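Local coordinates for methylocystis parvus OBBP MbnE (PDB 5ICQ), which probably binds the copper-chelating peptide methanobactin in the periplasm, as a solute-binding protein of family 5 serving its transport, at residues A[95-100]-A[245-250]; A[139-144]-A[204-209]; A[218-223]-A[227-232]. One frame throughout, in Å; residues are numbered along the deposited sequence.

Contact 1 (A[95-100]-A[245-250]); sequences VFQGLM and NYWGAD
Gln97 reaches across to Tyr246 and Trp247 and divides its amide between them, joining two loops of a family 5 periplasmic binding protein: loop 95-100 runs into strand 100-103, and the loop at 245-250 follows strand 237-242. The oxygen serves the tryptophan. Trp247 NE1 donates to Gln97 OE1 over 2.9 Å with a nearly straight N-H...O angle of 170°, arriving on a lone pair in the carbonyl plane, while the oxygen itself lies in the plane of the indole. The nitrogen serves the tyrosine: Gln97 NE2 donates to Tyr246 OH at 2.8 Å, a more bent bond at 132°. The amide plane stands steeply to both rings, and its atoms meet each ring at the edge, near its plane.

Because its two ends bond to different kinds of partner, the amide is held against a flip about its last torsion. Further bonds tighten the grip, for Gln97 OE1 is also bonded to Ser224 OG, and Tyr246 OH to Gln254 OE1. Gln97 and Trp247 both also touch Ile114 of strand 109-120.

Backbone shape sets up the two aromatic residues. Tyr246 to Ala249 form a type I beta turn, with Tyr246 and Trp247 as neighbours at its start, and the glutamine chain stretches out beyond CG (chi2 -173°) to span the distance to them. The turn also folds back on its own tyrosine: Gly248 N sits over the centre of the Tyr246 ring, 3.3 Å above its plane.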
loop_
_atom_site.group_PDB
_atom_site.type_symbol
_atom_site.label_atom_id
_atom_site.label_comp_id
_atom_site.label_asym_id
_atom_site.label_seq_id
_atom_site.Cartn_x
_atom_site.Cartn_y
_atom_site.Cartn_z
ATOM N N VAL A 95 6.088 15.924 12.044
ATOM C CA VAL A 95 5.538 16.489 13.275
ATOM C C VAL A 95 5.257 15.403 14.305
ATOM O O VAL A 95 5.756 15.457 15.431
ATOM C CB VAL A 95 4.265 17.319 12.989
ATOM C CG1 VAL A 95 3.700 17.867 14.283
ATOM C CG2 VAL A 95 4.580 18.461 12.038
ATOM N N PHE A 96 4.478 14.391 13.927
ATOM C CA PHE A 96 4.090 13.316 14.836
ATOM C C PHE A 96 5.022 12.122 14.685
ATOM O O PHE A 96 5.220 11.624 13.572
ATOM C CB PHE A 96 2.654 12.871 14.558
ATOM C CG PHE A 96 1.646 13.977 14.674
ATOM C CD1 PHE A 96 1.367 14.549 15.907
ATOM C CD2 PHE A 96 0.964 14.422 13.558
ATOM C CE1 PHE A 96 0.424 15.556 16.023
ATOM C CE2 PHE A 96 0.012 15.428 13.660
ATOM C CZ PHE A 96 -0.253 16.000 14.891
ATOM N N GLN A 97 5.549 11.631 15.805
ATOM C CA GLN A 97 6.552 10.577 15.789
ATOM C C GLN A 97 6.053 9.337 16.512
ATOM O O GLN A 97 5.323 9.429 17.499
ATOM C CB GLN A 97 7.843 11.021 16.481
ATOM C CG GLN A 97 8.500 12.213 15.875
ATOM C CD GLN A 97 9.829 12.454 16.536
ATOM O OE1 GLN A 97 9.903 12.639 17.754
ATOM N NE2 GLN A 97 10.893 12.407 15.750
ATOM N N GLY A 98 6.502 8.171 16.048
ATOM C CA GLY A 98 6.253 6.938 16.765
ATOM C C GLY A 98 7.352 6.595 17.753
ATOM O O GLY A 98 8.377 7.268 17.871
ATOM N N LEU A 99 7.125 5.499 18.481
ATOM C CA LEU A 99 8.149 4.993 19.387
ATOM C C LEU A 99 9.392 4.532 18.634
ATOM O O LEU A 99 10.516 4.662 19.138
ATOM C CB LEU A 99 7.576 3.849 20.211
ATOM C CG LEU A 99 6.595 4.266 21.297
ATOM C CD1 LEU A 99 5.863 3.020 21.837
ATOM C CD2 LEU A 99 7.331 5.003 22.404
ATOM N N MET A 100 9.216 3.968 17.441
ATOM C CA MET A 100 10.332 3.475 16.651
ATOM C C MET A 100 10.169 3.953 15.216
ATOM O O MET A 100 9.064 4.275 14.770
ATOM C CB MET A 100 10.438 1.943 16.717
ATOM C CG MET A 100 10.690 1.417 18.148
ATOM S SD MET A 100 10.890 -0.389 18.219
ATOM C CE MET A 100 12.582 -0.532 17.630
ATOM N N ASN A 245 15.469 23.152 17.830
ATOM C CA ASN A 245 15.855 22.366 18.996
ATOM C C ASN A 245 15.267 20.960 18.977
ATOM O O ASN A 245 15.188 20.306 20.026
ATOM C CB ASN A 245 15.447 23.127 20.251
ATOM C CG ASN A 245 16.058 24.511 20.280
ATOM O OD1 ASN A 245 17.277 24.642 20.356
ATOM N ND2 ASN A 245 15.227 25.545 20.212
ATOM N N TYR A 246 14.866 20.482 17.799
ATOM C CA TYR A 246 14.338 19.129 17.643
ATOM C C TYR A 246 15.155 18.105 18.434
ATOM O O TYR A 246 16.368 17.980 18.248
ATOM C CB TYR A 246 14.312 18.764 16.152
ATOM C CG TYR A 246 14.083 17.288 15.926
ATOM C CD1 TYR A 246 13.066 16.610 16.599
ATOM C CD2 TYR A 246 14.893 16.568 15.044
ATOM C CE1 TYR A 246 12.879 15.245 16.423
ATOM C CE2 TYR A 246 14.696 15.213 14.844
ATOM C CZ TYR A 246 13.702 14.560 15.536
ATOM O OH TYR A 246 13.529 13.211 15.345
ATOM N N TRP A 247 14.490 17.383 19.342
ATOM C CA TRP A 247 15.211 16.539 20.299
ATOM C C TRP A 247 16.041 15.455 19.615
ATOM O O TRP A 247 17.100 15.061 20.129
ATOM C CB TRP A 247 14.219 15.887 21.279
ATOM C CG TRP A 247 13.514 14.717 20.669
ATOM C CD1 TRP A 247 12.338 14.736 19.973
ATOM C CD2 TRP A 247 13.960 13.350 20.670
ATOM N NE1 TRP A 247 12.025 13.464 19.537
ATOM C CE2 TRP A 247 13.002 12.597 19.955
ATOM C CE3 TRP A 247 15.077 12.696 21.201
ATOM C CZ2 TRP A 247 13.120 11.216 19.768
ATOM C CZ3 TRP A 247 15.188 11.319 21.020
ATOM C CH2 TRP A 247 14.221 10.600 20.306
ATOM N N GLY A 248 15.581 14.951 18.471
ATOM C CA GLY A 248 16.159 13.744 17.901
ATOM C C GLY A 248 17.061 13.961 16.703
ATOM O O GLY A 248 17.322 13.027 15.942
ATOM N N ALA A 249 17.576 15.187 16.548
ATOM C CA ALA A 249 18.291 15.537 15.325
ATOM C C ALA A 249 19.517 14.652 15.106
ATOM O O ALA A 249 19.911 14.429 13.956
ATOM C CB ALA A 249 18.701 17.014 15.356
ATOM N N ASP A 250 20.118 14.123 16.178
ATOM C CA ASP A 250 21.315 13.293 16.058
ATOM C C ASP A 250 21.065 11.837 16.464
ATOM O O ASP A 250 22.013 11.084 16.719
ATOM C CB ASP A 250 22.466 13.902 16.866
ATOM C CG ASP A 250 23.810 13.256 16.550
ATOM O OD1 ASP A 250 24.158 13.131 15.353
ATOM O OD2 ASP A 250 24.504 12.853 17.505
#

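Contact 2 (A[139-144]-A[204-209]); sequences DGKPIT and PKHALD
Asp139 OD2 accepts a short, almost linear hydrogen bond from His206 NE2, 2.7 Å long with an N-H...O angle of 174°. The carboxylate oxygen lies in the plane of the imidazole, at its edge, and offers its syn lone pair, the one on the side of OD1; the carboxylate and ring planes are turned 32° apart. The carboxylate would tend to favour a protonated imidazole and the nearby amine of Lys141 to oppose it, so the charge is left open.

The other oxygen looks back to its own loop. Asp139 OD1 accepts from Lys141 N at 3.0 Å, met from above the carboxylate plane, and this bond closes an Asx turn. With chi1 at 57°, CG of Asp139 lies between the backbone N and the carbonyl carbon, which brings the carboxylate over the following backbone. One acid thus shapes the 139-141 turn and presents its second oxygen to the histidine, and the bond to Lys141 N limits rotation of the group.

Lys141 adds an apolar component. Its methylene CG lies over one face of the His206 ring in a CH-pi contact, 3.9 Å from the centroid, and CB approaches His206 CE1 to 3.5 Å. Bends at chi2 and chi4 carry the chain past the ring, leaving Lys141 NZ 4.7 Å from His206 ND1, near but not in contact. Ala207 CB covers the opposite face, off centre, so the imidazole is sandwiched between a lysine methylene and its own neighbour.

Leu222 packs against both Asp139 and His206. Around this exposed pair, the geometry is that of a His-carboxylate hydrogen bond built on an Asx turn, here pinning the loop before helix 145-158 to the one after helix 193-198.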
loop_
_atom_site.group_PDB
_atom_site.type_symbol
_atom_site.label_atom_id
_atom_site.label_comp_id
_atom_site.label_asym_id
_atom_site.label_seq_id
_atom_site.Cartn_x
_atom_site.Cartn_y
_atom_site.Cartn_z
ATOM N N ASP A 139 7.435 22.108 22.329
ATOM C CA ASP A 139 7.392 23.157 23.335
ATOM C C ASP A 139 8.392 22.920 24.458
ATOM O O ASP A 139 8.444 23.713 25.399
ATOM C CB ASP A 139 5.978 23.312 23.914
ATOM C CG ASP A 139 5.424 22.025 24.517
ATOM O OD1 ASP A 139 6.153 21.011 24.618
ATOM O OD2 ASP A 139 4.231 22.031 24.892
ATOM N N GLY A 140 9.199 21.862 24.360
ATOM C CA GLY A 140 10.178 21.520 25.365
ATOM C C GLY A 140 9.709 20.534 26.420
ATOM O O GLY A 140 10.543 20.041 27.190
ATOM N N LYS A 141 8.409 20.237 26.489
ATOM C CA LYS A 141 7.901 19.323 27.515
ATOM C C LYS A 141 8.434 17.912 27.282
ATOM O O LYS A 141 8.295 17.378 26.176
ATOM C CB LYS A 141 6.371 19.303 27.511
ATOM C CG LYS A 141 5.748 18.729 28.783
ATOM C CD LYS A 141 5.643 19.815 29.865
ATOM C CE LYS A 141 5.273 19.245 31.235
ATOM N NZ LYS A 141 3.825 18.946 31.379
ATOM N N PRO A 142 9.026 17.271 28.293
ATOM C CA PRO A 142 9.533 15.903 28.109
ATOM C C PRO A 142 8.424 14.927 27.750
ATOM O O PRO A 142 7.300 15.025 28.242
ATOM C CB PRO A 142 10.139 15.559 29.477
ATOM C CG PRO A 142 10.488 16.884 30.082
ATOM C CD PRO A 142 9.423 17.840 29.595
ATOM N N ILE A 143 8.754 13.973 26.888
ATOM C CA ILE A 143 7.861 12.850 26.629
ATOM C C ILE A 143 8.022 11.824 27.745
ATOM O O ILE A 143 9.148 11.437 28.086
ATOM C CB ILE A 143 8.164 12.224 25.258
ATOM C CG1 ILE A 143 8.089 13.290 24.161
ATOM C CG2 ILE A 143 7.213 11.052 24.991
ATOM C CD1 ILE A 143 8.298 12.739 22.724
ATOM N N THR A 144 6.904 11.370 28.320
ATOM C CA THR A 144 6.959 10.339 29.360
ATOM C C THR A 144 5.993 9.208 29.024
ATOM O O THR A 144 5.198 9.292 28.082
ATOM C CB THR A 144 6.633 10.900 30.752
ATOM O OG1 THR A 144 5.257 11.293 30.799
ATOM C CG2 THR A 144 7.522 12.108 31.070
ATOM N N PRO A 204 0.836 14.561 22.791
ATOM C CA PRO A 204 1.079 15.230 24.080
ATOM C C PRO A 204 -0.176 15.326 24.950
ATOM O O PRO A 204 -1.093 16.095 24.666
ATOM C CB PRO A 204 1.587 16.616 23.659
ATOM C CG PRO A 204 0.879 16.875 22.343
ATOM C CD PRO A 204 0.762 15.518 21.667
ATOM N N LYS A 205 -0.177 14.571 26.051
ATOM C CA LYS A 205 -1.297 14.659 26.988
ATOM C C LYS A 205 -1.552 16.096 27.435
ATOM O O LYS A 205 -2.707 16.522 27.544
ATOM C CB LYS A 205 -1.049 13.775 28.208
ATOM C CG LYS A 205 -2.245 13.801 29.170
ATOM C CD LYS A 205 -2.101 12.805 30.308
ATOM C CE LYS A 205 -3.405 12.689 31.090
ATOM N NZ LYS A 205 -3.228 11.792 32.269
ATOM N N HIS A 206 -0.488 16.867 27.686
ATOM C CA HIS A 206 -0.649 18.225 28.201
ATOM C C HIS A 206 -1.182 19.214 27.165
ATOM O O HIS A 206 -1.504 20.353 27.533
ATOM C CB HIS A 206 0.690 18.733 28.745
ATOM C CG HIS A 206 1.674 19.091 27.675
ATOM N ND1 HIS A 206 2.405 18.145 26.985
ATOM C CD2 HIS A 206 2.047 20.294 27.174
ATOM C CE1 HIS A 206 3.181 18.750 26.100
ATOM N NE2 HIS A 206 2.989 20.055 26.199
ATOM N N ALA A 207 -1.289 18.824 25.889
ATOM C CA ALA A 207 -1.601 19.800 24.853
ATOM C C ALA A 207 -2.629 19.331 23.826
ATOM O O ALA A 207 -2.822 20.021 22.817
ATOM C CB ALA A 207 -0.323 20.215 24.123
ATOM N N LEU A 208 -3.281 18.190 24.023
ATOM C CA LEU A 208 -4.265 17.684 23.067
ATOM C C LEU A 208 -5.616 17.634 23.761
ATOM O O LEU A 208 -5.758 16.975 24.795
ATOM C CB LEU A 208 -3.879 16.298 22.538
ATOM C CG LEU A 208 -4.707 15.695 21.392
ATOM C CD1 LEU A 208 -3.913 14.627 20.654
ATOM C CD2 LEU A 208 -6.017 15.087 21.880
ATOM N N ASP A 209 -6.601 18.322 23.184
ATOM C CA ASP A 209 -7.972 18.322 23.691
ATOM C C ASP A 209 -8.676 17.068 23.179
ATOM O O ASP A 209 -8.960 16.962 21.984
ATOM C CB ASP A 209 -8.688 19.589 23.227
ATOM C CG ASP A 209 -10.095 19.732 23.804
ATOM O OD1 ASP A 209 -10.695 18.722 24.225
ATOM O OD2 ASP A 209 -10.603 20.875 23.819
#

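Contact 3 (A[218-223]-A[227-232]); sequences LAKPLG and YVVADV
An edge strand of a four-stranded mixed sheet, 227-233, is overlain here by the incoming loop 218-223, and the leading contact is that of Lys220 along the strand's backbone. Its CG is anti to the carbonyl carbon (chi1 -58°), and from there the chain is fully extended. The methylenes run beside the backbone: CD lies 3.3 Å from Val229 O and CG packs 3.9 Å from Val229 CG1. At the end, Lys220 NZ donates to Ala230 O over 3.1 Å, standing well above the carbonyl plane (61° out of it) and therefore off the lone-pair directions. The carboxylate of Asp231 is too far for a salt bridge with this amine, and its OD2 instead bonds to Gln233 and Arg237.

The strand is distorted just where the lysine ends. Ala230 and Asp231 both face Leu239 of the paired strand 237-242, a classic beta bulge, and Lys220 bonds to the carbonyl of the first bulge residue.

Next along the loop, Pro221 CD packs against Val229 CG2 at 3.9 Å, the two side chains crossing at about a right angle. Val229 also touches Leu238 and Leu240 of strand 237-242, so its side chain packs on both the loop and the neighbouring strand. Two residues before the lysine, Leu218 CD2 meets Val232 CG2 at 4.3 Å, while Leu218 O abuts Val232 CG1.

Between the backbones no direct hydrogen bond forms; a water takes its place, accepting from Val229 N at 3.0 Å and donating to Pro221 O at 2.6 Å.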
loop_
_atom_site.group_PDB
_atom_site.type_symbol
_atom_site.label_atom_id
_atom_site.label_comp_id
_atom_site.label_asym_id
_atom_site.label_seq_id
_atom_site.Cartn_x
_atom_site.Cartn_y
_atom_site.Cartn_z
ATOM N N LEU A 218 -7.965 23.012 12.420
ATOM C CA LEU A 218 -6.860 23.706 11.780
ATOM C C LEU A 218 -5.912 24.348 12.780
ATOM O O LEU A 218 -4.960 25.016 12.364
ATOM C CB LEU A 218 -7.386 24.771 10.808
ATOM C CG LEU A 218 -8.253 24.199 9.688
ATOM C CD1 LEU A 218 -9.032 25.302 8.993
ATOM C CD2 LEU A 218 -7.395 23.412 8.694
ATOM N N ALA A 219 -6.151 24.183 14.080
ATOM C CA ALA A 219 -5.180 24.641 15.064
ATOM C C ALA A 219 -3.858 23.922 14.839
ATOM O O ALA A 219 -3.829 22.746 14.474
ATOM C CB ALA A 219 -5.689 24.392 16.483
ATOM N N LYS A 220 -2.766 24.641 15.018
ATOM C CA LYS A 220 -1.457 24.045 14.802
ATOM C C LYS A 220 -1.199 22.972 15.855
ATOM O O LYS A 220 -1.119 23.290 17.048
ATOM C CB LYS A 220 -0.392 25.125 14.832
ATOM C CG LYS A 220 -0.638 26.207 13.784
ATOM C CD LYS A 220 0.348 27.355 13.935
ATOM C CE LYS A 220 -0.004 28.502 13.012
ATOM N NZ LYS A 220 0.860 29.675 13.297
ATOM N N PRO A 221 -1.078 21.708 15.470
ATOM C CA PRO A 221 -0.930 20.637 16.457
ATOM C C PRO A 221 0.487 20.544 16.996
ATOM O O PRO A 221 1.467 20.842 16.309
ATOM C CB PRO A 221 -1.280 19.384 15.651
ATOM C CG PRO A 221 -0.749 19.718 14.272
ATOM C CD PRO A 221 -1.023 21.198 14.088
ATOM N N LEU A 222 0.584 20.093 18.244
ATOM C CA LEU A 222 1.874 19.912 18.895
ATOM C C LEU A 222 2.388 18.497 18.661
ATOM O O LEU A 222 1.694 17.514 18.963
ATOM C CB LEU A 222 1.766 20.183 20.398
ATOM C CG LEU A 222 3.138 20.096 21.085
ATOM C CD1 LEU A 222 3.970 21.302 20.704
ATOM C CD2 LEU A 222 3.030 19.978 22.601
ATOM N N GLY A 223 3.608 18.396 18.141
ATOM C CA GLY A 223 4.275 17.113 18.038
ATOM C C GLY A 223 5.686 17.165 18.588
ATOM O O GLY A 223 6.042 18.112 19.298
ATOM N N TYR A 227 9.936 19.246 12.468
ATOM C CA TYR A 227 9.282 20.451 11.980
ATOM C C TYR A 227 8.083 20.798 12.842
ATOM O O TYR A 227 7.412 19.916 13.385
ATOM C CB TYR A 227 8.792 20.300 10.526
ATOM C CG TYR A 227 9.915 20.089 9.549
ATOM C CD1 TYR A 227 10.598 21.172 8.995
ATOM C CD2 TYR A 227 10.321 18.805 9.202
ATOM C CE1 TYR A 227 11.656 20.970 8.095
ATOM C CE2 TYR A 227 11.372 18.596 8.316
ATOM C CZ TYR A 227 12.026 19.680 7.765
ATOM O OH TYR A 227 13.078 19.460 6.902
ATOM N N VAL A 228 7.803 22.091 12.934
ATOM C CA VAL A 228 6.563 22.573 13.527
ATOM C C VAL A 228 5.696 23.171 12.429
ATOM O O VAL A 228 6.175 23.559 11.352
ATOM C CB VAL A 228 6.811 23.610 14.640
ATOM C CG1 VAL A 228 7.771 23.053 15.673
ATOM C CG2 VAL A 228 7.344 24.916 14.046
ATOM N N VAL A 229 4.397 23.238 12.706
ATOM C CA VAL A 229 3.449 23.841 11.774
ATOM C C VAL A 229 3.507 25.353 11.965
ATOM O O VAL A 229 3.132 25.872 13.021
ATOM C CB VAL A 229 2.031 23.306 11.981
ATOM C CG1 VAL A 229 1.065 24.030 11.056
ATOM C CG2 VAL A 229 1.996 21.818 11.713
ATOM N N ALA A 230 4.002 26.059 10.951
ATOM C CA ALA A 230 4.246 27.492 11.019
ATOM C C ALA A 230 3.114 28.323 10.442
ATOM O O ALA A 230 2.874 29.437 10.916
ATOM C CB ALA A 230 5.542 27.841 10.284
ATOM N N ASP A 231 2.409 27.813 9.440
ATOM C CA ASP A 231 1.301 28.554 8.855
ATOM C C ASP A 231 0.365 27.560 8.189
ATOM O O ASP A 231 0.806 26.539 7.660
ATOM C CB ASP A 231 1.782 29.592 7.834
ATOM C CG ASP A 231 0.655 30.495 7.347
ATOM O OD1 ASP A 231 -0.026 31.100 8.198
ATOM O OD2 ASP A 231 0.435 30.577 6.119
ATOM N N VAL A 232 -0.930 27.854 8.230
ATOM C CA VAL A 232 -1.906 27.007 7.558
ATOM C C VAL A 232 -2.984 27.888 6.948
ATOM O O VAL A 232 -3.505 28.798 7.603
ATOM C CB VAL A 232 -2.527 25.956 8.504
ATOM C CG1 VAL A 232 -3.075 26.611 9.741
ATOM C CG2 VAL A 232 -3.626 25.163 7.783
HETATM O O HOH W 1 3.568 22.086 15.327
#

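How the contacts relate
From the N terminus, contact 1 opens first, at 95-100 just before strand 100-103, and closes at 245-250, after strand 237-242, so its long loop encloses both other contacts. Within it contact 2 joins 139-144, ahead of helix 145-158, to 204-209. Contact 3 follows in series, a short closure between loop 218-223 and strand 227-233. No two cross. Contacts 1 and 3 touch where Phe96 CZ packs 3.6 Å from Pro221 CB, and contacts 2 and 3 meet through Leu222, whereas contacts 1 and 2 do not touch. The loop 218-223 thus lies between strand 227-233 and the loops of contacts 1 and 2.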